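Local coordinates for esterase D (PDB 2W87), which binds glucuronic acid through this calcium-dependent family 35 carbohydrate-binding module and, as a whole enzyme, probably cleaves feruloyl esters in plant cell walls, at residues T17-H22 and S28-T33; G69-N74 and G79-S84; T92-A97 and N122-S127; V110-S113 and G119-N122. All coordinates share one frame; numbering follows the deposited sequence. Where two conformers were deposited one is given.

Contact 1. Residues T17-H22 and S28-T33; sequences TIDNNH and SGFANT. With CA (calcium ion), chain C; CA (calcium ion), chain D; GCU (alpha-D-glucopyranuronic acid), chain E.
In the beta hairpin of strands 16-19 and 30-33, D19 and N32 meet beside the bound glucuronic acid. The strands run antiparallel: T17 with N32 and D19 with F30 are hydrogen-bonded pairs, and I18 lies opposite A31 between them. On the face that carries D19 and N32, N32 ND2 gives a nearly straight bond (176°) to D19 OD2 at 2.8 Å. The acceptor lies in the amide plane of N32, but the N-H reaches the carboxylate from above, the two planes being almost perpendicular. D19 OD1 takes the hydroxyl of T17, 2.6 Å from OG1. With CG anti to the backbone N (chi1 175°), N32 brings OD1 to within 2.3 Å of a calcium ion, which also holds T33 O and sugar O4 and O6A. The ring of F30 carries D19 O over one face, and its CZ lies 3.8 Å from CD2 of H22, whose NE2 is hydrogen-bonded to sugar O2 at 2.8 Å. G29 O binds the second calcium at 2.4 Å. D19 thus fixes the rotation of the N32 amide, leaving OD1 for the metal, and the calcium would be expected to polarise that amide and strengthen its N-H bond to D19.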
loop_
_atom_site.group_PDB
_atom_site.type_symbol
_atom_site.label_atom_id
_atom_site.label_comp_id
_atom_site.label_asym_id
_atom_site.label_seq_id
_atom_site.Cartn_x
_atom_site.Cartn_y
_atom_site.Cartn_z
ATOM N N THR A 17 8.242 -7.703 7.343
ATOM C CA THR A 17 8.435 -7.030 8.613
ATOM C C THR A 17 8.078 -5.571 8.520
ATOM O O THR A 17 8.003 -5.037 7.427
ATOM C CB THR A 17 9.911 -7.136 9.103
ATOM O OG1 THR A 17 10.824 -6.745 8.072
ATOM C CG2 THR A 17 10.241 -8.538 9.566
ATOM N N ILE A 18 7.869 -4.952 9.677
ATOM C CA ILE A 18 7.866 -3.510 9.791
ATOM C C ILE A 18 9.248 -3.053 10.254
ATOM O O ILE A 18 9.709 -3.450 11.309
ATOM C CB ILE A 18 6.786 -2.999 10.753
ATOM C CG1 ILE A 18 5.427 -3.472 10.275
ATOM C CG2 ILE A 18 6.814 -1.462 10.818
ATOM C CD1 ILE A 18 5.018 -2.831 8.982
ATOM N N ASP A 19 9.895 -2.217 9.443
ATOM C CA ASP A 19 11.274 -1.847 9.648
ATOM C C ASP A 19 11.386 -0.330 9.760
ATOM O O ASP A 19 10.444 0.421 9.439
ATOM C CB ASP A 19 12.145 -2.299 8.469
ATOM C CG ASP A 19 12.271 -3.784 8.350
ATOM O OD1 ASP A 19 11.685 -4.537 9.159
ATOM O OD2 ASP A 19 13.000 -4.201 7.424
ATOM N N ASN A 20 12.561 0.108 10.210
ATOM C CA ASN A 20 12.845 1.531 10.390
ATOM C C ASN A 20 14.324 1.859 10.232
ATOM O O ASN A 20 14.790 2.882 10.737
ATOM C CB ASN A 20 12.407 1.949 11.780
ATOM C CG ASN A 20 13.135 1.157 12.889
ATOM O OD1 ASN A 20 14.083 0.368 12.632
ATOM N ND2 ASN A 20 12.689 1.347 14.101
ATOM N N ASN A 21 15.049 1.023 9.502
ATOM C CA ASN A 21 16.510 1.134 9.374
ATOM C C ASN A 21 16.984 1.906 8.137
ATOM O O ASN A 21 18.167 1.866 7.790
ATOM C CB ASN A 21 17.143 -0.258 9.369
ATOM C CG ASN A 21 16.727 -1.078 8.168
ATOM O OD1 ASN A 21 15.606 -0.947 7.690
ATOM N ND2 ASN A 21 17.629 -1.923 7.670
ATOM N N HIS A 22 16.071 2.579 7.459
ATOM C CA HIS A 22 16.425 3.535 6.415
ATOM C C HIS A 22 15.673 4.818 6.721
ATOM O O HIS A 22 14.488 4.772 6.997
ATOM C CB HIS A 22 15.977 3.045 5.033
ATOM C CG HIS A 22 16.600 1.756 4.606
ATOM N ND1 HIS A 22 17.959 1.614 4.424
ATOM C CD2 HIS A 22 16.044 0.567 4.273
ATOM C CE1 HIS A 22 18.214 0.382 4.015
ATOM N NE2 HIS A 22 17.069 -0.276 3.928
ATOM N N SER A 28 6.041 5.169 12.491
ATOM C CA SER A 28 7.073 4.449 13.197
ATOM C C SER A 28 7.980 3.609 12.279
ATOM O O SER A 28 8.956 2.995 12.738
ATOM C CB SER A 28 6.462 3.574 14.285
ATOM O OG SER A 28 5.494 2.691 13.735
ATOM N N GLY A 29 7.688 3.586 10.980
ATOM C CA GLY A 29 8.522 2.819 10.058
ATOM C C GLY A 29 7.919 2.642 8.669
ATOM O O GLY A 29 7.239 3.520 8.150
ATOM N N PHE A 30 8.192 1.484 8.089
ATOM C CA PHE A 30 7.710 1.142 6.762
ATOM C C PHE A 30 7.559 -0.364 6.665
ATOM O O PHE A 30 8.180 -1.107 7.423
ATOM C CB PHE A 30 8.668 1.659 5.695
ATOM C CG PHE A 30 10.109 1.256 5.899
ATOM C CD1 PHE A 30 10.580 0.036 5.452
ATOM C CD2 PHE A 30 10.998 2.112 6.527
ATOM C CE1 PHE A 30 11.897 -0.319 5.628
ATOM C CE2 PHE A 30 12.313 1.770 6.697
ATOM C CZ PHE A 30 12.771 0.555 6.250
ATOM N N ALA A 31 6.678 -0.811 5.787
ATOM C CA ALA A 31 6.465 -2.242 5.584
ATOM C C ALA A 31 7.506 -2.742 4.578
ATOM O O ALA A 31 7.633 -2.214 3.458
ATOM C CB ALA A 31 5.043 -2.503 5.071
ATOM N N ASN A 32 8.225 -3.791 4.969
ATOM C CA ASN A 32 9.240 -4.419 4.137
ATOM C C ASN A 32 8.822 -5.851 3.793
ATOM O O ASN A 32 8.922 -6.745 4.628
ATOM C CB ASN A 32 10.561 -4.446 4.905
ATOM C CG ASN A 32 11.657 -5.199 4.179
ATOM O OD1 ASN A 32 11.467 -5.673 3.048
ATOM N ND2 ASN A 32 12.829 -5.305 4.831
ATOM N N THR A 33 8.319 -6.067 2.588
ATOM C CA THR A 33 7.888 -7.413 2.186
ATOM C C THR A 33 9.065 -8.371 2.040
ATOM O O THR A 33 10.167 -7.970 1.646
ATOM C CB THR A 33 7.135 -7.430 0.830
ATOM O OG1 THR A 33 7.955 -6.853 -0.198
ATOM C CG2 THR A 33 5.811 -6.691 0.943
HETATM CA CA CA C . 11.920 -6.518 0.913
HETATM CA CA CA D . 5.209 4.712 7.759
HETATM C C1 GCU E . 17.658 -4.527 1.556
HETATM C C2 GCU E . 17.009 -3.301 2.199
HETATM C C3 GCU E . 15.578 -3.645 2.599
HETATM C C4 GCU E . 14.813 -4.015 1.344
HETATM C C5 GCU E . 15.536 -5.190 0.668
HETATM C C6 GCU E . 14.875 -5.601 -0.641
HETATM O O1 GCU E . 17.619 -5.566 2.534
HETATM O O2 GCU E . 17.739 -2.933 3.357
HETATM O O3 GCU E . 14.944 -2.542 3.250
HETATM O O4 GCU E . 13.453 -4.421 1.640
HETATM O O5 GCU E . 16.882 -4.827 0.362
HETATM O O6A GCU E . 13.647 -5.769 -0.604
HETATM O O6B GCU E . 15.581 -5.760 -1.666
HETATM O O HOH W 1 11.035 3.529 14.308
HETATM O O HOH W 2 10.694 -6.793 -1.212
HETATM O O HOH W 3 13.384 -7.960 2.215
HETATM O O HOH W 4 10.495 -4.537 0.503
#

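Contact 2. Residues G69-N74 and G79-S84; sequences GSLVIN and GNYTVS
L71 and Y81 are neighbours across the hairpin of strands 69-73 and 80-83, and their first torsions turn them together: CG of L71 stands opposite the backbone N (chi1 -174°), whereas that of Y81 lies beside its own N (chi1 -63°). With chi2 at -94° as well, the tyrosine ring turns an edge to the partner backbone, L71 O lying in the ring plane 3.6 Å from Y81 CD2. L71 CD2 comes obliquely against that same Y81 CD2 at 4.2 Å. I73 CD1 comes obliquely to Y81 CE2, at 4.1 Å, and toward G69, L71 CB rests against V83 CG2 at 3.9 Å. Beneath this apolar row the backbones are joined by five hydrogen bonds. G69 with V83 and L71 with Y81 bond in both directions, the shortest being Y81 N to L71 O at 2.7 Å, and I73 N closes the series on G79 O at 2.9 Å. The phenol hydroxyl of Y81 is bonded to the backbone N of D102, while the amide nitrogen of N80, on the other face, is bonded to G76 O. Strand 69-73 pairs along its second edge with strand 106-114, through S70 to S113 and V72 to Q111. The L71, Y81 and V83 side chains pack against strands 51-60 and 95-103 of the facing sheet, so the hairpin closes part of the beta-sandwich core.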
loop_
_atom_site.group_PDB
_atom_site.type_symbol
_atom_site.label_atom_id
_atom_site.label_comp_id
_atom_site.label_asym_id
_atom_site.label_seq_id
_atom_site.Cartn_x
_atom_site.Cartn_y
_atom_site.Cartn_z
ATOM N N GLY A 69 3.253 -3.686 -8.340
ATOM C CA GLY A 69 2.304 -4.383 -7.502
ATOM C C GLY A 69 0.942 -4.562 -8.163
ATOM O O GLY A 69 0.545 -3.827 -9.078
ATOM N N SER A 70 0.264 -5.593 -7.711
ATOM C CA SER A 70 -1.132 -5.800 -8.018
ATOM C C SER A 70 -1.896 -5.272 -6.812
ATOM O O SER A 70 -1.530 -5.552 -5.693
ATOM C CB SER A 70 -1.407 -7.288 -8.214
ATOM O OG SER A 70 -2.783 -7.547 -8.136
ATOM N N LEU A 71 -2.933 -4.490 -7.039
ATOM C CA LEU A 71 -3.700 -3.959 -5.921
ATOM C C LEU A 71 -5.122 -4.452 -6.088
ATOM O O LEU A 71 -5.753 -4.158 -7.101
ATOM C CB LEU A 71 -3.654 -2.428 -5.892
ATOM C CG LEU A 71 -4.343 -1.856 -4.631
ATOM C CD1 LEU A 71 -3.665 -0.619 -4.120
ATOM C CD2 LEU A 71 -5.808 -1.604 -4.842
ATOM N N VAL A 72 -5.620 -5.209 -5.109
ATOM C CA VAL A 72 -6.965 -5.792 -5.207
ATOM C C VAL A 72 -7.804 -5.342 -4.023
ATOM O O VAL A 72 -7.291 -5.113 -2.929
ATOM C CB VAL A 72 -6.970 -7.349 -5.330
ATOM C CG1 VAL A 72 -6.143 -7.787 -6.541
ATOM C CG2 VAL A 72 -6.456 -8.037 -4.039
ATOM N N ILE A 73 -9.100 -5.188 -4.260
ATOM C CA ILE A 73 -10.027 -4.803 -3.215
ATOM C C ILE A 73 -10.895 -6.013 -2.899
ATOM O O ILE A 73 -11.490 -6.623 -3.798
ATOM C CB ILE A 73 -10.865 -3.619 -3.642
ATOM C CG1 ILE A 73 -9.956 -2.435 -3.971
ATOM C CG2 ILE A 73 -11.846 -3.239 -2.573
ATOM C CD1 ILE A 73 -10.716 -1.188 -4.370
ATOM N N ASN A 74 -10.950 -6.378 -1.632
ATOM C CA ASN A 74 -11.720 -7.528 -1.187
ATOM C C ASN A 74 -11.395 -8.825 -1.944
ATOM O O ASN A 74 -12.273 -9.559 -2.375
ATOM C CB ASN A 74 -13.197 -7.176 -1.215
ATOM C CG ASN A 74 -13.557 -6.164 -0.151
ATOM O OD1 ASN A 74 -12.861 -6.030 0.878
ATOM N ND2 ASN A 74 -14.649 -5.454 -0.373
ATOM N N GLY A 79 -12.324 -5.439 -7.261
ATOM C CA GLY A 79 -11.426 -4.647 -8.120
ATOM C C GLY A 79 -9.999 -5.142 -8.147
ATOM O O GLY A 79 -9.464 -5.551 -7.111
ATOM N N ASN A 80 -9.397 -5.108 -9.341
ATOM C CA ASN A 80 -8.031 -5.535 -9.579
ATOM C C ASN A 80 -7.260 -4.476 -10.372
ATOM O O ASN A 80 -7.633 -4.147 -11.460
ATOM C CB ASN A 80 -8.003 -6.858 -10.320
ATOM C CG ASN A 80 -8.717 -7.969 -9.558
ATOM O OD1 ASN A 80 -8.085 -8.757 -8.876
ATOM N ND2 ASN A 80 -10.047 -8.021 -9.670
ATOM N N TYR A 81 -6.211 -3.917 -9.774
ATOM C CA TYR A 81 -5.522 -2.768 -10.324
ATOM C C TYR A 81 -4.045 -3.044 -10.381
ATOM O O TYR A 81 -3.542 -3.951 -9.695
ATOM C CB TYR A 81 -5.736 -1.551 -9.427
ATOM C CG TYR A 81 -7.172 -1.087 -9.311
ATOM C CD1 TYR A 81 -7.652 -0.089 -10.136
ATOM C CD2 TYR A 81 -8.025 -1.618 -8.351
ATOM C CE1 TYR A 81 -8.953 0.352 -10.033
ATOM C CE2 TYR A 81 -9.324 -1.203 -8.262
ATOM C CZ TYR A 81 -9.772 -0.204 -9.096
ATOM O OH TYR A 81 -11.077 0.225 -9.002
ATOM N N THR A 82 -3.336 -2.241 -11.165
ATOM C CA THR A 82 -1.895 -2.379 -11.293
ATOM C C THR A 82 -1.251 -1.110 -10.754
ATOM O O THR A 82 -1.749 -0.031 -11.036
ATOM C CB THR A 82 -1.501 -2.609 -12.763
ATOM O OG1 THR A 82 -1.959 -1.508 -13.564
ATOM C CG2 THR A 82 -2.123 -3.912 -13.278
ATOM N N VAL A 83 -0.167 -1.233 -9.969
ATOM C CA VAL A 83 0.533 -0.077 -9.415
ATOM C C VAL A 83 1.979 -0.151 -9.869
ATOM O O VAL A 83 2.653 -1.130 -9.614
ATOM C CB VAL A 83 0.479 -0.050 -7.866
ATOM C CG1 VAL A 83 1.174 1.169 -7.315
ATOM C CG2 VAL A 83 -0.969 -0.075 -7.374
ATOM N N SER A 84 2.424 0.875 -10.578
ATOM C CA SER A 84 3.797 0.924 -11.087
ATOM C C SER A 84 4.698 1.482 -10.013
ATOM O O SER A 84 4.424 2.567 -9.490
ATOM C CB SER A 84 3.871 1.832 -12.305
ATOM O OG SER A 84 3.028 1.357 -13.334
HETATM O O HOH W 5 -4.006 -6.788 -10.308
#

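Contact 3. Residues T92-A97 and N122-S127; sequences TTWQTA and NIDSLS. With CA (calcium ion), chain D; GCU (alpha-D-glucopyranuronic acid), chain E.
W94 meets D124 and N122 with the outer carbons of its six-membered ring. CZ3 is the atom that does most of the touching: it lies 3.5 Å from D124 CB and 3.7 Å from the backbone oxygen N122 O, while neighbouring CE3 is 3.8 Å from the same D124 CB. D124 CB and N122 O approach the indole obliquely, and CH2 adds a looser contact of 4.3 Å to N122 CB. The side chains of W94 and D124 cross at about a right angle, with ring and carboxylate planes 56° apart.

In the next shell, D124 throws its carboxylate away from its own N (chi1 179°), and both its O and its OD1 bind one calcium ion, each at 2.4 Å. Its second carboxylate oxygen, OD2, forms a salt bridge with R58, so the group is gripped from two sides and can be expected to remain ionised. The indole is held at its opposite end by a hydrogen bond from NE1 to T23 O, and the ring of F30 also meets it. W94 further packs on R58 and A60 of strand 51-60, the strand that lies between 95-103 and 122-129 in the sheet. N122, beside the indole, lines the sugar pocket. Q5, E6, T26 and G29 complete the metal site. A calcium ion so placed, apart from the one that touches the sugar, is characteristic of the beta-sandwich modules of the CBM6 and CBM35 type.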
loop_
_atom_site.group_PDB
_atom_site.type_symbol
_atom_site.label_atom_id
_atom_site.label_comp_id
_atom_site.label_asym_id
_atom_site.label_seq_id
_atom_site.Cartn_x
_atom_site.Cartn_y
_atom_site.Cartn_z
ATOM N N THR A 92 16.674 5.167 0.910
ATOM C CA THR A 92 16.394 6.366 1.674
ATOM C C THR A 92 15.664 7.441 0.870
ATOM O O THR A 92 15.375 8.498 1.406
ATOM C CB THR A 92 17.719 6.945 2.207
ATOM O OG1 THR A 92 18.683 6.991 1.151
ATOM C CG2 THR A 92 18.251 6.046 3.323
ATOM N N THR A 93 15.367 7.174 -0.398
ATOM C CA THR A 93 14.653 8.099 -1.279
ATOM C C THR A 93 13.260 7.554 -1.474
ATOM O O THR A 93 13.084 6.411 -1.915
ATOM C CB THR A 93 15.339 8.277 -2.650
ATOM O OG1 THR A 93 16.591 8.937 -2.444
ATOM C CG2 THR A 93 14.451 9.091 -3.619
ATOM N N TRP A 94 12.287 8.374 -1.089
ATOM C CA TRP A 94 10.894 8.006 -1.119
ATOM C C TRP A 94 10.183 8.762 -2.207
ATOM O O TRP A 94 10.444 9.959 -2.422
ATOM C CB TRP A 94 10.250 8.286 0.227
ATOM C CG TRP A 94 10.944 7.581 1.346
ATOM C CD1 TRP A 94 12.063 7.989 2.005
ATOM C CD2 TRP A 94 10.601 6.297 1.897
ATOM N NE1 TRP A 94 12.424 7.061 2.947
ATOM C CE2 TRP A 94 11.548 6.009 2.899
ATOM C CE3 TRP A 94 9.586 5.372 1.643
ATOM C CZ2 TRP A 94 11.520 4.833 3.644
ATOM C CZ3 TRP A 94 9.546 4.185 2.409
ATOM C CH2 TRP A 94 10.515 3.936 3.389
ATOM N N GLN A 95 9.270 8.091 -2.880
ATOM C CA GLN A 95 8.430 8.719 -3.898
ATOM C C GLN A 95 6.985 8.229 -3.672
ATOM O O GLN A 95 6.717 7.384 -2.789
ATOM C CB GLN A 95 8.949 8.357 -5.286
ATOM C CG GLN A 95 10.343 8.797 -5.560
ATOM C CD GLN A 95 10.580 10.295 -5.515
ATOM O OE1 GLN A 95 9.649 11.096 -5.517
ATOM N NE2 GLN A 95 11.846 10.680 -5.473
ATOM N N THR A 96 6.061 8.738 -4.470
ATOM C CA THR A 96 4.707 8.245 -4.414
ATOM C C THR A 96 4.255 7.667 -5.740
ATOM O O THR A 96 4.714 8.064 -6.831
ATOM C CB THR A 96 3.695 9.316 -3.978
ATOM O OG1 THR A 96 3.732 10.427 -4.880
ATOM C CG2 THR A 96 3.975 9.791 -2.542
ATOM N N ALA A 97 3.335 6.722 -5.634
ATOM C CA ALA A 97 2.593 6.242 -6.784
ATOM C C ALA A 97 1.133 6.522 -6.467
ATOM O O ALA A 97 0.707 6.395 -5.330
ATOM C CB ALA A 97 2.823 4.756 -7.022
ATOM N N ASN A 122 9.852 -0.963 -0.323
ATOM C CA ASN A 122 9.459 -0.667 1.049
ATOM C C ASN A 122 8.316 0.340 1.010
ATOM O O ASN A 122 8.396 1.331 0.280
ATOM C CB ASN A 122 10.655 -0.110 1.818
ATOM C CG ASN A 122 11.717 -1.167 2.115
ATOM O OD1 ASN A 122 11.436 -2.377 2.132
ATOM N ND2 ASN A 122 12.929 -0.714 2.399
ATOM N N ILE A 123 7.254 0.096 1.776
ATOM C CA ILE A 123 6.032 0.912 1.703
ATOM C C ILE A 123 5.867 1.716 2.977
ATOM O O ILE A 123 5.673 1.169 4.059
ATOM C CB ILE A 123 4.765 0.039 1.499
ATOM C CG1 ILE A 123 4.944 -0.901 0.290
ATOM C CG2 ILE A 123 3.503 0.906 1.474
ATOM C CD1 ILE A 123 5.146 -0.220 -1.043
ATOM N N ASP A 124 5.913 3.029 2.845
ATOM C CA ASP A 124 5.840 3.896 4.027
ATOM C C ASP A 124 4.435 4.084 4.539
ATOM O O ASP A 124 4.187 4.028 5.748
ATOM C CB ASP A 124 6.422 5.265 3.696
ATOM C CG ASP A 124 6.367 6.228 4.852
ATOM O OD1 ASP A 124 6.465 5.794 6.017
ATOM O OD2 ASP A 124 6.286 7.445 4.593
ATOM N N SER A 125 3.527 4.345 3.612
ATOM C CA SER A 125 2.164 4.690 3.956
ATOM C C SER A 125 1.218 4.585 2.771
ATOM O O SER A 125 1.645 4.621 1.615
ATOM C CB SER A 125 2.145 6.112 4.449
ATOM O OG SER A 125 2.567 7.033 3.449
ATOM N N LEU A 126 -0.077 4.555 3.099
ATOM C CA LEU A 126 -1.144 4.648 2.126
ATOM C C LEU A 126 -2.024 5.827 2.533
ATOM O O LEU A 126 -2.494 5.882 3.663
ATOM C CB LEU A 126 -1.995 3.366 2.106
ATOM C CG LEU A 126 -3.224 3.404 1.192
ATOM C CD1 LEU A 126 -2.797 3.442 -0.273
ATOM C CD2 LEU A 126 -4.171 2.245 1.476
ATOM N N SER A 127 -2.226 6.764 1.615
ATOM C CA SER A 127 -3.112 7.906 1.832
ATOM C C SER A 127 -4.339 7.707 0.949
ATOM O O SER A 127 -4.208 7.294 -0.188
ATOM C CB SER A 127 -2.388 9.188 1.442
ATOM O OG SER A 127 -3.303 10.230 1.286
HETATM CA CA CA D . 5.209 4.712 7.759
HETATM C C1 GCU E . 17.658 -4.527 1.556
HETATM C C2 GCU E . 17.009 -3.301 2.199
HETATM C C3 GCU E . 15.578 -3.645 2.599
HETATM C C4 GCU E . 14.813 -4.015 1.344
HETATM C C5 GCU E . 15.536 -5.190 0.668
HETATM C C6 GCU E . 14.875 -5.601 -0.641
HETATM O O1 GCU E . 17.619 -5.566 2.534
HETATM O O2 GCU E . 17.739 -2.933 3.357
HETATM O O3 GCU E . 14.944 -2.542 3.250
HETATM O O4 GCU E . 13.453 -4.421 1.640
HETATM O O5 GCU E . 16.882 -4.827 0.362
HETATM O O6A GCU E . 13.647 -5.769 -0.604
HETATM O O6B GCU E . 15.581 -5.760 -1.666
#

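Contact 4. Residues V110-S113 and G119-N122. With GCU (alpha-D-glucopyranuronic acid), chain E.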
loop_
_atom_site.group_PDB
_atom_site.type_symbol
_atom_site.label_atom_id
_atom_site.label_comp_id
_atom_site.label_asym_id
_atom_site.label_seq_id
_atom_site.Cartn_x
_atom_site.Cartn_y
_atom_site.Cartn_z
ATOM N N VAL A 110 -7.733 -3.745 1.158
ATOM C CA VAL A 110 -6.870 -3.407 0.049
ATOM C C VAL A 110 -5.540 -4.168 0.188
ATOM O O VAL A 110 -4.811 -3.969 1.152
ATOM C CB VAL A 110 -6.625 -1.901 0.031
ATOM C CG1 VAL A 110 -5.621 -1.541 -1.072
ATOM C CG2 VAL A 110 -7.950 -1.150 -0.132
ATOM N N GLN A 111 -5.262 -5.069 -0.741
ATOM C CA GLN A 111 -4.040 -5.859 -0.724
ATOM C C GLN A 111 -3.158 -5.468 -1.899
ATOM O O GLN A 111 -3.554 -5.627 -3.061
ATOM C CB GLN A 111 -4.353 -7.361 -0.751
ATOM C CG GLN A 111 -3.132 -8.248 -0.832
ATOM C CD GLN A 111 -3.389 -9.726 -0.477
ATOM O OE1 GLN A 111 -4.353 -10.062 0.200
ATOM N NE2 GLN A 111 -2.508 -10.609 -0.952
ATOM N N LEU A 112 -1.970 -4.960 -1.585
ATOM C CA LEU A 112 -0.964 -4.659 -2.580
ATOM C C LEU A 112 0.072 -5.795 -2.540
ATOM O O LEU A 112 0.729 -5.994 -1.529
ATOM C CB LEU A 112 -0.332 -3.314 -2.284
ATOM C CG LEU A 112 0.844 -2.899 -3.164
ATOM C CD1 LEU A 112 0.334 -2.581 -4.547
ATOM C CD2 LEU A 112 1.623 -1.711 -2.548
ATOM N N SER A 113 0.197 -6.537 -3.638
ATOM C CA SER A 113 1.045 -7.717 -3.698
ATOM C C SER A 113 2.110 -7.586 -4.789
ATOM O O SER A 113 1.835 -7.059 -5.871
ATOM C CB SER A 113 0.206 -8.979 -3.964
ATOM O OG SER A 113 -0.896 -9.101 -3.070
ATOM N N GLY A 119 9.698 -9.015 -4.567
ATOM C CA GLY A 119 8.752 -8.503 -3.594
ATOM C C GLY A 119 8.408 -7.067 -3.949
ATOM O O GLY A 119 8.640 -6.606 -5.076
ATOM N N LEU A 120 7.836 -6.347 -2.992
ATOM C CA LEU A 120 7.515 -4.945 -3.188
ATOM C C LEU A 120 8.676 -4.026 -2.846
ATOM O O LEU A 120 9.651 -4.439 -2.240
ATOM C CB LEU A 120 6.310 -4.562 -2.314
ATOM C CG LEU A 120 4.958 -5.133 -2.725
ATOM C CD1 LEU A 120 3.894 -4.747 -1.643
ATOM C CD2 LEU A 120 4.540 -4.621 -4.093
ATOM N N PRO A 121 8.555 -2.744 -3.222
ATOM C CA PRO A 121 9.437 -1.791 -2.582
ATOM C C PRO A 121 9.079 -1.716 -1.095
ATOM O O PRO A 121 8.105 -2.357 -0.658
ATOM C CB PRO A 121 9.080 -0.471 -3.259
ATOM C CG PRO A 121 8.211 -0.779 -4.371
ATOM C CD PRO A 121 7.574 -2.097 -4.098
ATOM N N ASN A 122 9.852 -0.963 -0.323
ATOM C CA ASN A 122 9.459 -0.667 1.049
ATOM C C ASN A 122 8.316 0.340 1.010
ATOM O O ASN A 122 8.396 1.331 0.280
ATOM C CB ASN A 122 10.655 -0.110 1.818
ATOM C CG ASN A 122 11.717 -1.167 2.115
ATOM O OD1 ASN A 122 11.436 -2.377 2.132
ATOM N ND2 ASN A 122 12.929 -0.714 2.399
HETATM C C1 GCU E . 17.658 -4.527 1.556
HETATM C C2 GCU E . 17.009 -3.301 2.199
HETATM C C3 GCU E . 15.578 -3.645 2.599
HETATM C C4 GCU E . 14.813 -4.015 1.344
HETATM C C5 GCU E . 15.536 -5.190 0.668
HETATM C C6 GCU E . 14.875 -5.601 -0.641
HETATM O O1 GCU E . 17.619 -5.566 2.534
HETATM O O2 GCU E . 17.739 -2.933 3.357
HETATM O O3 GCU E . 14.944 -2.542 3.250
HETATM O O4 GCU E . 13.453 -4.421 1.640
HETATM O O5 GCU E . 16.882 -4.827 0.362
HETATM O O6A GCU E . 13.647 -5.769 -0.604
HETATM O O6B GCU E . 15.581 -5.760 -1.666
#
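L112 and L120 make the close part of this small buried contact, in which the loop after strand 106-114 folds back so that its leucine meets the strand. The L120 side chain is extended at its second torsion (chi2 175°) and sends one methyl, CD1, into the angle between the backbone and side chain of L112. There CD1 lies 3.4 Å from L112 O and 3.9 Å from both L112 CG and L112 CD2. The other methyl, CD2, turns to the following residue and rests 3.9 Å from the carbonyl carbon S113 C. L112 swings its branch point to the far side from its N (chi1 174°), and the two leucines meet at an oblique angle. The CD2 methyl of L112 also reaches I123 CD1, tying the pair to strand 122-129.

Elsewhere the segments separate. S113 directs its CB away from the loop and offers L120 only backbone atoms, and the partly exposed Q111 also keeps clear of the loop, its NE2 bonded to S113 OG at 3.1 Å within the strand. P121 makes no contact with the strand segment and packs instead on N61, R67 and L85.

No hydrogen bond joins the two segments. The polar atoms of L120 are satisfied outside them: its N is bonded to T33 OG1 and its O to R67 NH1. T33 binds calcium through its backbone O, and R67 is hydrogen-bonded to the sugar. The leucine therefore combines an apolar anchor in the core with a polar backbone linked to two residues of the binding site, which would be expected to steady both.

Overall arrangement
Contacts 3 and 4 are buried in the sandwich; contacts 1 and 2, on opposite sides of the chain's centre, are both partly buried hairpins. Contact 1 is polar, with metal and sugar ligands; contact 2, about 21 Å away between centres, touches no ligand and relies on backbone bonds and apolar side chains. Contacts 3 and 4 are small, without hydrogen bonds across their segments, and share N122. Contacts 1 and 3 supply ligands to the same calcium ion, and a backbone hydrogen bond from A31 N to I123 O joins them, whereas contacts 1 and 4 also meet where F30 and N32 pack on N122. Contacts 2 and 4 meet through the neighbouring strands 69-73 and 106-114.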